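Local coordinates for protein putative endoribonuclease (Klebsiella pneumoniae, PDB 3LYB) that is of unconfirmed function but has the L-PSP (YjgF-like) family sequence and may act as an endoribonuclease, cleaving RNA, at residues Gly89-Ser92 with Asp93-Lys96; Gln99-Arg102 with Asn103-His106; Asp105-Pro108 with Tyr109-Arg112; Ser111-Arg114 with Lys115-Pro119. All coordinates share one frame; numbering follows the deposited sequence.

Interaction 1: Gly89-Ser92 with Asp93-Lys96; sequences GQMS and DVIK
Gln90 and Asp93 face each other across a tight turn in which the backbone N-H of Asp93 reaches Gln90 O at 2.9 Å, followed by a second i to i+3 bond from Val94 N to Met91 O at 3.3 Å. The first is nearly straight at nitrogen (167°). The Asp93 carboxylate returns the grip: its OD2 accepts from Gln90 N at 2.8 Å, on the anti side of the carboxylate and somewhat out of its plane. Having CG beside its own backbone N (chi1 -50°) is what turns the acid back over the turn. Gln90 and Asp93 are therefore tied by two bonds running in opposite senses between the same pair of residues. The turn links helix 60-85 to strand 94-101 of the mixed sheet, and its 3-10 backbone leads on toward the strand, where a classic beta bulge sets Ile95 and Lys96 opposite the single residue Thr146. The extended Gln90 chain crosses the acid with its aliphatic part, CG lying next to Asp93 OD2, while its amide plane is turned 72° from the carboxylate. Met91, a selenomethionine, brings its SE within 4.3 Å of Val94 CG2, and both residues are buried; Met91 also packs on Leu77 and Ile80 of helix 60-85, and Val94 on Val84 close to the end of that helix.

Interaction 2: Gln99-Arg102 with Asn103-His106; sequences QYFR and NLDH
An Asx turn at Asn103 carries the chain out of strand 94-101, and just ahead of it the Phe101 ring meets Leu104 and His106 of the 3-10 segment that follows. The turn is defined by Asn103 OD1 accepting from Asp105 N at 2.8 Å, with an N-H...O angle of 151° and the donor tilted 23° from the amide carbonyl plane. The Asn103 amide leans forward to that N-H, its CG anti to the backbone N (chi1 -170°). Between the strand end and the 3-10 segment the contact is apolar: Leu104 CD2 lies 3.6 Å from Phe101 CD1 and 3.7 Å from Phe101 CG, approaching the ring obliquely, and the two side chains cross at about a right angle. His106 takes another part of the ring, its CB sitting near the ring plane at the edge, 4.1 Å from Phe101 CD2. Two outside bonds steady the junction: Leu104 N to Gln129 OE1, and Arg102 NE to Ser131 O. A bound calcium ion lies about 5 Å from the Asn103 side chain, too far for direct coordination. Such an Asx turn, with a strand-end aromatic packed against the residues that follow, forms the strand-to-helix corner of the beta-alpha-beta unit 94-101, 107-115, 124-129.

Interaction 3: Asp105-Pro108 with Tyr109-Arg112; sequences DHFP and YYSR
Tyr109 lies beside His106, where the 3-10 segment passes into helix 107-115, its ring presenting an edge to His106 O, which lies in the ring plane 3.8 Å from Tyr109 CD1. The backbone link from Tyr109 N to the same oxygen is weak. Tyr110 N makes the stronger claim on His106 O, at 3.2 Å and 165°. Farther out, the Tyr110 side chain brings CD2 to 4.2 Å from Phe107 CE1, obliquely to both rings, while its hydroxyl is probably hydrogen-bonded to Gln99 OE1 of strand 94-101 and its ring meets Phe101 edge-to-face. This is the packing of the helix against the sheet in a beta-alpha-beta unit, with Tyr110 bridging the two layers. Ser111 comes next: its N-H points almost straight at Phe107 O (2.8 Å, 173°), and its CB rides over a face of the Phe107 ring, 4.3 Å from the centroid, as a CH-pi contact. CG trans to the backbone N (chi1 -174°) sends the Phe107 ring forward along the helix to Ser111. Ser111 OG is engaged by Glu59 of the fourth subunit. Arg112 N bonds to Pro108 O at 3.1 Å, and the Arg112 guanidinium turns off to Leu54 O.

Interaction 4: Ser111-Arg114 with Lys115-Pro119; sequences SRVR and KLFYP
The last turn of helix 107-115 gives an i to i+4 bond from Lys115 N to Ser111 O, 3.2 Å long and close to straight (169°), and then mixes i+3 and i+4 bonds: Leu116 N makes only a weak i+3 bond to Val113 O, while Arg114 O receives both Phe117 N (i+3) at 2.9 Å and Tyr118 N (i+4) at 3.1 Å. The two donors reach Arg114 O differently, Tyr118 N nearly in line with the C=O bond and Phe117 N from well above the carbonyl plane. Among the side chains, Val113 and Phe117 run side by side, Val113 CG1 meeting Phe117 CE1 at 4.0 Å. The same ring turns its edge to Val113 O, which lies in the ring plane near Phe117 CD1. Arg114 contributes its aliphatic part, with CG 3.8 Å from Tyr118 CD2; its chain then bends at chi3 (48°), and the guanidinium stands nearly perpendicular to the tyrosine ring on its way to Ser125 OG. Lys115 lays its CB and CG along the helix, CG lying 3.6 Å from Ser111 O, and its extended chain carries NZ to a salt bridge with Glu59 of the fourth subunit. Two donors on Arg114 O hold the chain where the helix stops, and the apolar stems let the charged ends reach Ser125 and Glu59 of the fourth subunit, which probably helps fix both side chains.

Overall arrangement
The four contacts follow one another along residues 89-119. Interaction 1 leads into strand 94-101, interaction 2 leaves it, and interactions 3 and 4 occupy helix 107-115 and its exit toward strand 124-129, completing a beta-alpha-beta unit. Interactions 2 and 3 have centres about 8 Å apart and share Asp105 and His106; 3 and 4, about 10 Å apart, share Ser111 and Arg112. The centres of interactions 1 and 2, at the two ends of the strand, are about 22 Å apart, yet the helix brings the chain back, so that Tyr118 packs on Met91 and Val94, and Phe117 on Met91. Interactions 2, 3 and 4 also touch the fourth subunit, tying this unit to the assembly.

Interaction 1: Gly89-Ser92 with Asp93-Lys96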
# COMPACT_ATOMS: atom_id res chain seq x y z
N GLY B 89 -0.47 -42.77 -22.14
CA GLY B 89 0.89 -42.20 -22.19
C GLY B 89 1.61 -42.18 -20.86
O GLY B 89 0.99 -42.45 -19.82
N GLN B 90 2.90 -41.84 -20.89
CA GLN B 90 3.75 -41.76 -19.70
C GLN B 90 4.26 -40.33 -19.49
O GLN B 90 4.12 -39.48 -20.37
CB GLN B 90 4.94 -42.71 -19.85
CG GLN B 90 5.49 -42.71 -21.28
CD GLN B 90 6.72 -43.60 -21.48
OE1 GLN B 90 7.01 -44.01 -22.62
NE2 GLN B 90 7.45 -43.87 -20.40
N MSE B 91 4.88 -40.08 -18.34
CA MSE B 91 5.39 -38.73 -18.04
C MSE B 91 6.27 -38.17 -19.15
O MSE B 91 6.29 -36.96 -19.37
CB MSE B 91 6.12 -38.68 -16.69
CG MSE B 91 6.17 -37.27 -16.06
SE MSE B 91 4.40 -36.49 -15.62
CE MSE B 91 4.91 -34.66 -15.17
N SER B 92 6.98 -39.02 -19.87
CA SER B 92 7.91 -38.54 -20.90
C SER B 92 7.26 -38.14 -22.23
O SER B 92 7.96 -37.68 -23.13
CB SER B 92 9.03 -39.55 -21.11
OG SER B 92 8.55 -40.87 -20.88
N ASP B 93 5.94 -38.30 -22.36
CA ASP B 93 5.19 -37.83 -23.53
C ASP B 93 4.58 -36.45 -23.28
O ASP B 93 4.03 -35.82 -24.19
CB ASP B 93 4.06 -38.80 -23.93
CG ASP B 93 4.52 -40.26 -24.04
OD1 ASP B 93 5.51 -40.54 -24.75
OD2 ASP B 93 3.87 -41.14 -23.42
N VAL B 94 4.64 -35.99 -22.04
CA VAL B 94 4.27 -34.62 -21.71
C VAL B 94 5.41 -33.71 -22.12
O VAL B 94 6.36 -33.56 -21.36
CB VAL B 94 4.07 -34.44 -20.21
CG1 VAL B 94 3.55 -33.05 -19.91
CG2 VAL B 94 3.13 -35.51 -19.64
N ILE B 95 5.32 -33.11 -23.30
CA ILE B 95 6.43 -32.30 -23.84
C ILE B 95 6.43 -30.80 -23.47
O ILE B 95 7.47 -30.13 -23.53
CB ILE B 95 6.53 -32.39 -25.38
CG1 ILE B 95 5.19 -32.02 -26.01
CG2 ILE B 95 7.00 -33.79 -25.81
CD1 ILE B 95 5.31 -31.01 -27.09
N LYS B 96 5.26 -30.26 -23.11
CA LYS B 96 5.15 -28.84 -22.80
C LYS B 96 4.49 -28.69 -21.45
O LYS B 96 3.48 -29.33 -21.15
CB LYS B 96 4.31 -28.14 -23.89
CG LYS B 96 4.32 -26.62 -23.88
CD LYS B 96 3.01 -26.12 -24.51
CE LYS B 96 3.16 -24.83 -25.30
NZ LYS B 96 3.59 -23.73 -24.42

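Interaction 2: Gln99-Arg102 with Asn103-His106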
# COMPACT_ATOMS: atom_id res chain seq x y z
N GLN B 99 3.68 -23.32 -16.32
CA GLN B 99 3.62 -23.29 -14.87
C GLN B 99 3.41 -21.88 -14.30
O GLN B 99 4.20 -20.98 -14.54
CB GLN B 99 4.89 -23.90 -14.29
CG GLN B 99 5.06 -25.38 -14.65
CD GLN B 99 6.45 -25.68 -15.16
OE1 GLN B 99 7.04 -26.68 -14.79
NE2 GLN B 99 6.97 -24.83 -16.04
N TYR B 100 2.35 -21.74 -13.51
CA TYR B 100 1.89 -20.48 -12.96
C TYR B 100 2.09 -20.43 -11.45
O TYR B 100 1.59 -21.29 -10.73
CB TYR B 100 0.41 -20.34 -13.26
CG TYR B 100 0.03 -20.30 -14.73
CD1 TYR B 100 0.21 -19.14 -15.47
CD2 TYR B 100 -0.52 -21.42 -15.36
CE1 TYR B 100 -0.13 -19.08 -16.80
CE2 TYR B 100 -0.88 -21.38 -16.71
CZ TYR B 100 -0.69 -20.19 -17.42
OH TYR B 100 -1.03 -20.09 -18.76
N PHE B 101 2.81 -19.42 -10.98
CA PHE B 101 3.08 -19.27 -9.55
C PHE B 101 2.49 -18.00 -9.00
O PHE B 101 2.45 -16.97 -9.68
CB PHE B 101 4.57 -19.14 -9.30
CG PHE B 101 5.36 -20.37 -9.58
CD1 PHE B 101 5.62 -20.77 -10.88
CD2 PHE B 101 5.89 -21.11 -8.52
CE1 PHE B 101 6.39 -21.91 -11.13
CE2 PHE B 101 6.67 -22.26 -8.76
CZ PHE B 101 6.92 -22.65 -10.08
N ARG B 102 2.08 -18.05 -7.74
CA ARG B 102 1.81 -16.84 -6.97
C ARG B 102 3.10 -16.16 -6.54
O ARG B 102 3.11 -14.97 -6.27
CB ARG B 102 0.97 -17.17 -5.73
CG ARG B 102 -0.50 -17.31 -6.09
CD ARG B 102 -1.43 -17.10 -4.95
NE ARG B 102 -1.56 -15.70 -4.63
CZ ARG B 102 -1.48 -15.18 -3.41
NH1 ARG B 102 -1.30 -15.97 -2.35
NH2 ARG B 102 -1.63 -13.87 -3.23
N ASN B 103 4.19 -16.92 -6.47
CA ASN B 103 5.45 -16.40 -5.93
C ASN B 103 6.65 -17.17 -6.46
O ASN B 103 6.92 -18.29 -6.01
CB ASN B 103 5.44 -16.49 -4.41
CG ASN B 103 6.59 -15.76 -3.78
OD1 ASN B 103 7.69 -15.68 -4.33
ND2 ASN B 103 6.34 -15.21 -2.62
N LEU B 104 7.39 -16.57 -7.38
CA LEU B 104 8.54 -17.28 -7.97
C LEU B 104 9.67 -17.62 -6.97
O LEU B 104 10.58 -18.39 -7.31
CB LEU B 104 9.08 -16.56 -9.21
CG LEU B 104 8.20 -16.65 -10.45
CD1 LEU B 104 8.77 -15.86 -11.62
CD2 LEU B 104 7.95 -18.09 -10.88
N ASP B 105 9.60 -17.09 -5.76
CA ASP B 105 10.57 -17.47 -4.77
C ASP B 105 10.39 -18.95 -4.43
O ASP B 105 11.29 -19.58 -3.88
CB ASP B 105 10.51 -16.58 -3.55
CG ASP B 105 11.05 -15.15 -3.83
OD1 ASP B 105 11.73 -14.92 -4.86
OD2 ASP B 105 10.80 -14.25 -3.01
N HIS B 106 9.23 -19.49 -4.80
CA HIS B 106 8.86 -20.88 -4.63
C HIS B 106 9.46 -21.79 -5.73
O HIS B 106 9.33 -23.02 -5.67
CB HIS B 106 7.34 -21.00 -4.71
CG HIS B 106 6.61 -20.57 -3.47
ND1 HIS B 106 5.33 -20.06 -3.50
CD2 HIS B 106 6.97 -20.59 -2.16
CE1 HIS B 106 4.93 -19.79 -2.27
NE2 HIS B 106 5.91 -20.10 -1.44

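Interaction 3: Asp105-Pro108 with Tyr109-Arg112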
# COMPACT_ATOMS: atom_id res chain seq x y z
N ASP B 105 9.60 -17.09 -5.76
CA ASP B 105 10.57 -17.47 -4.77
C ASP B 105 10.39 -18.95 -4.43
O ASP B 105 11.29 -19.58 -3.88
CB ASP B 105 10.51 -16.58 -3.55
CG ASP B 105 11.05 -15.15 -3.83
OD1 ASP B 105 11.73 -14.92 -4.86
OD2 ASP B 105 10.80 -14.25 -3.01
N HIS B 106 9.23 -19.49 -4.80
CA HIS B 106 8.86 -20.88 -4.63
C HIS B 106 9.46 -21.79 -5.73
O HIS B 106 9.33 -23.02 -5.67
CB HIS B 106 7.34 -21.00 -4.71
CG HIS B 106 6.61 -20.57 -3.47
ND1 HIS B 106 5.33 -20.06 -3.50
CD2 HIS B 106 6.97 -20.59 -2.16
CE1 HIS B 106 4.93 -19.79 -2.27
NE2 HIS B 106 5.91 -20.10 -1.44
N PHE B 107 10.08 -21.19 -6.73
CA PHE B 107 10.58 -21.96 -7.85
C PHE B 107 11.56 -23.10 -7.54
O PHE B 107 11.38 -24.21 -8.04
CB PHE B 107 11.19 -21.08 -8.94
CG PHE B 107 11.56 -21.85 -10.13
CD1 PHE B 107 10.58 -22.33 -10.98
CD2 PHE B 107 12.88 -22.21 -10.35
CE1 PHE B 107 10.92 -23.11 -12.08
CE2 PHE B 107 13.23 -23.01 -11.44
CZ PHE B 107 12.23 -23.46 -12.31
N PRO B 108 12.61 -22.83 -6.73
CA PRO B 108 13.51 -23.90 -6.31
C PRO B 108 12.79 -25.12 -5.72
O PRO B 108 13.23 -26.25 -5.93
CB PRO B 108 14.35 -23.22 -5.23
CG PRO B 108 14.40 -21.78 -5.66
CD PRO B 108 13.07 -21.51 -6.27
N TYR B 109 11.71 -24.91 -4.98
CA TYR B 109 10.94 -26.03 -4.43
C TYR B 109 10.26 -26.81 -5.54
O TYR B 109 10.32 -28.05 -5.57
CB TYR B 109 9.88 -25.54 -3.45
CG TYR B 109 10.44 -24.93 -2.21
CD1 TYR B 109 10.43 -23.54 -2.04
CD2 TYR B 109 10.98 -25.71 -1.21
CE1 TYR B 109 10.94 -22.96 -0.88
CE2 TYR B 109 11.49 -25.14 -0.05
CZ TYR B 109 11.47 -23.76 0.11
OH TYR B 109 11.97 -23.21 1.25
N TYR B 110 9.60 -26.11 -6.44
CA TYR B 110 8.91 -26.76 -7.52
C TYR B 110 9.89 -27.56 -8.42
O TYR B 110 9.62 -28.71 -8.81
CB TYR B 110 8.15 -25.71 -8.35
CG TYR B 110 7.59 -26.29 -9.60
CD1 TYR B 110 6.38 -27.00 -9.57
CD2 TYR B 110 8.28 -26.18 -10.80
CE1 TYR B 110 5.86 -27.58 -10.71
CE2 TYR B 110 7.77 -26.75 -11.96
CZ TYR B 110 6.57 -27.45 -11.90
OH TYR B 110 6.08 -27.98 -13.04
N SER B 111 11.01 -26.92 -8.74
CA SER B 111 12.07 -27.50 -9.53
C SER B 111 12.62 -28.79 -8.91
O SER B 111 12.89 -29.73 -9.63
CB SER B 111 13.19 -26.46 -9.72
OG SER B 111 14.29 -27.03 -10.40
N ARG B 112 12.79 -28.83 -7.59
CA ARG B 112 13.19 -30.06 -6.92
C ARG B 112 12.19 -31.16 -7.32
O ARG B 112 12.58 -32.20 -7.85
CB ARG B 112 13.27 -29.88 -5.39
CG ARG B 112 13.27 -31.18 -4.57
CD ARG B 112 13.19 -30.94 -3.03
NE ARG B 112 14.29 -30.10 -2.54
CZ ARG B 112 14.32 -29.45 -1.37
NH1 ARG B 112 13.31 -29.52 -0.52
NH2 ARG B 112 15.37 -28.73 -1.05

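Interaction 4: Ser111-Arg114 with Lys115-Pro119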
# COMPACT_ATOMS: atom_id res chain seq x y z
N SER B 111 11.01 -26.92 -8.74
CA SER B 111 12.07 -27.50 -9.53
C SER B 111 12.62 -28.79 -8.91
O SER B 111 12.89 -29.73 -9.63
CB SER B 111 13.19 -26.46 -9.72
OG SER B 111 14.29 -27.03 -10.40
N ARG B 112 12.79 -28.83 -7.59
CA ARG B 112 13.19 -30.06 -6.92
C ARG B 112 12.19 -31.16 -7.32
O ARG B 112 12.58 -32.20 -7.85
CB ARG B 112 13.27 -29.88 -5.39
CG ARG B 112 13.27 -31.18 -4.57
CD ARG B 112 13.19 -30.94 -3.03
NE ARG B 112 14.29 -30.10 -2.54
CZ ARG B 112 14.32 -29.45 -1.37
NH1 ARG B 112 13.31 -29.52 -0.52
NH2 ARG B 112 15.37 -28.73 -1.05
N VAL B 113 10.91 -30.88 -7.10
CA VAL B 113 9.85 -31.83 -7.37
C VAL B 113 9.78 -32.25 -8.84
O VAL B 113 9.58 -33.44 -9.14
CB VAL B 113 8.49 -31.29 -6.90
CG1 VAL B 113 7.40 -32.32 -7.07
CG2 VAL B 113 8.59 -30.90 -5.44
N ARG B 114 9.95 -31.29 -9.74
CA ARG B 114 9.80 -31.60 -11.16
C ARG B 114 10.87 -32.59 -11.61
O ARG B 114 10.58 -33.48 -12.40
CB ARG B 114 9.82 -30.36 -12.04
CG ARG B 114 9.30 -30.66 -13.42
CD ARG B 114 9.36 -29.51 -14.36
NE ARG B 114 10.65 -28.82 -14.35
CZ ARG B 114 10.91 -27.73 -15.06
NH1 ARG B 114 9.98 -27.19 -15.86
NH2 ARG B 114 12.11 -27.16 -14.98
N LYS B 115 12.08 -32.45 -11.10
CA LYS B 115 13.14 -33.42 -11.34
C LYS B 115 12.72 -34.88 -11.05
O LYS B 115 13.06 -35.80 -11.81
CB LYS B 115 14.37 -33.08 -10.51
CG LYS B 115 15.24 -32.02 -11.11
CD LYS B 115 16.40 -31.72 -10.14
CE LYS B 115 17.18 -30.47 -10.55
NZ LYS B 115 17.87 -29.83 -9.40
N LEU B 116 11.98 -35.09 -9.96
CA LEU B 116 11.47 -36.42 -9.62
C LEU B 116 10.56 -37.04 -10.68
O LEU B 116 10.30 -38.23 -10.63
CB LEU B 116 10.73 -36.41 -8.27
CG LEU B 116 11.33 -35.74 -7.03
CD1 LEU B 116 10.33 -35.78 -5.88
CD2 LEU B 116 12.67 -36.31 -6.60
N PHE B 117 10.05 -36.24 -11.62
CA PHE B 117 9.11 -36.75 -12.61
C PHE B 117 9.74 -36.81 -14.00
O PHE B 117 9.24 -37.50 -14.88
CB PHE B 117 7.86 -35.87 -12.69
CG PHE B 117 6.94 -36.03 -11.53
CD1 PHE B 117 7.21 -35.40 -10.33
CD2 PHE B 117 5.80 -36.80 -11.65
CE1 PHE B 117 6.36 -35.56 -9.25
CE2 PHE B 117 4.94 -36.96 -10.59
CZ PHE B 117 5.21 -36.33 -9.39
N TYR B 118 10.80 -36.04 -14.17
CA TYR B 118 11.58 -36.03 -15.39
C TYR B 118 13.03 -36.22 -14.97
O TYR B 118 13.80 -35.23 -14.93
CB TYR B 118 11.42 -34.70 -16.10
CG TYR B 118 10.04 -34.42 -16.60
CD1 TYR B 118 9.58 -34.97 -17.80
CD2 TYR B 118 9.18 -33.59 -15.88
CE1 TYR B 118 8.31 -34.71 -18.27
CE2 TYR B 118 7.90 -33.33 -16.34
CZ TYR B 118 7.47 -33.89 -17.53
OH TYR B 118 6.21 -33.63 -17.99
N PRO B 119 13.40 -37.47 -14.64
CA PRO B 119 14.78 -37.74 -14.23
C PRO B 119 15.68 -37.67 -15.45
O PRO B 119 16.79 -37.09 -15.38
CB PRO B 119 14.70 -39.16 -13.65
CG PRO B 119 13.55 -39.83 -14.39
CD PRO B 119 12.62 -38.72 -14.87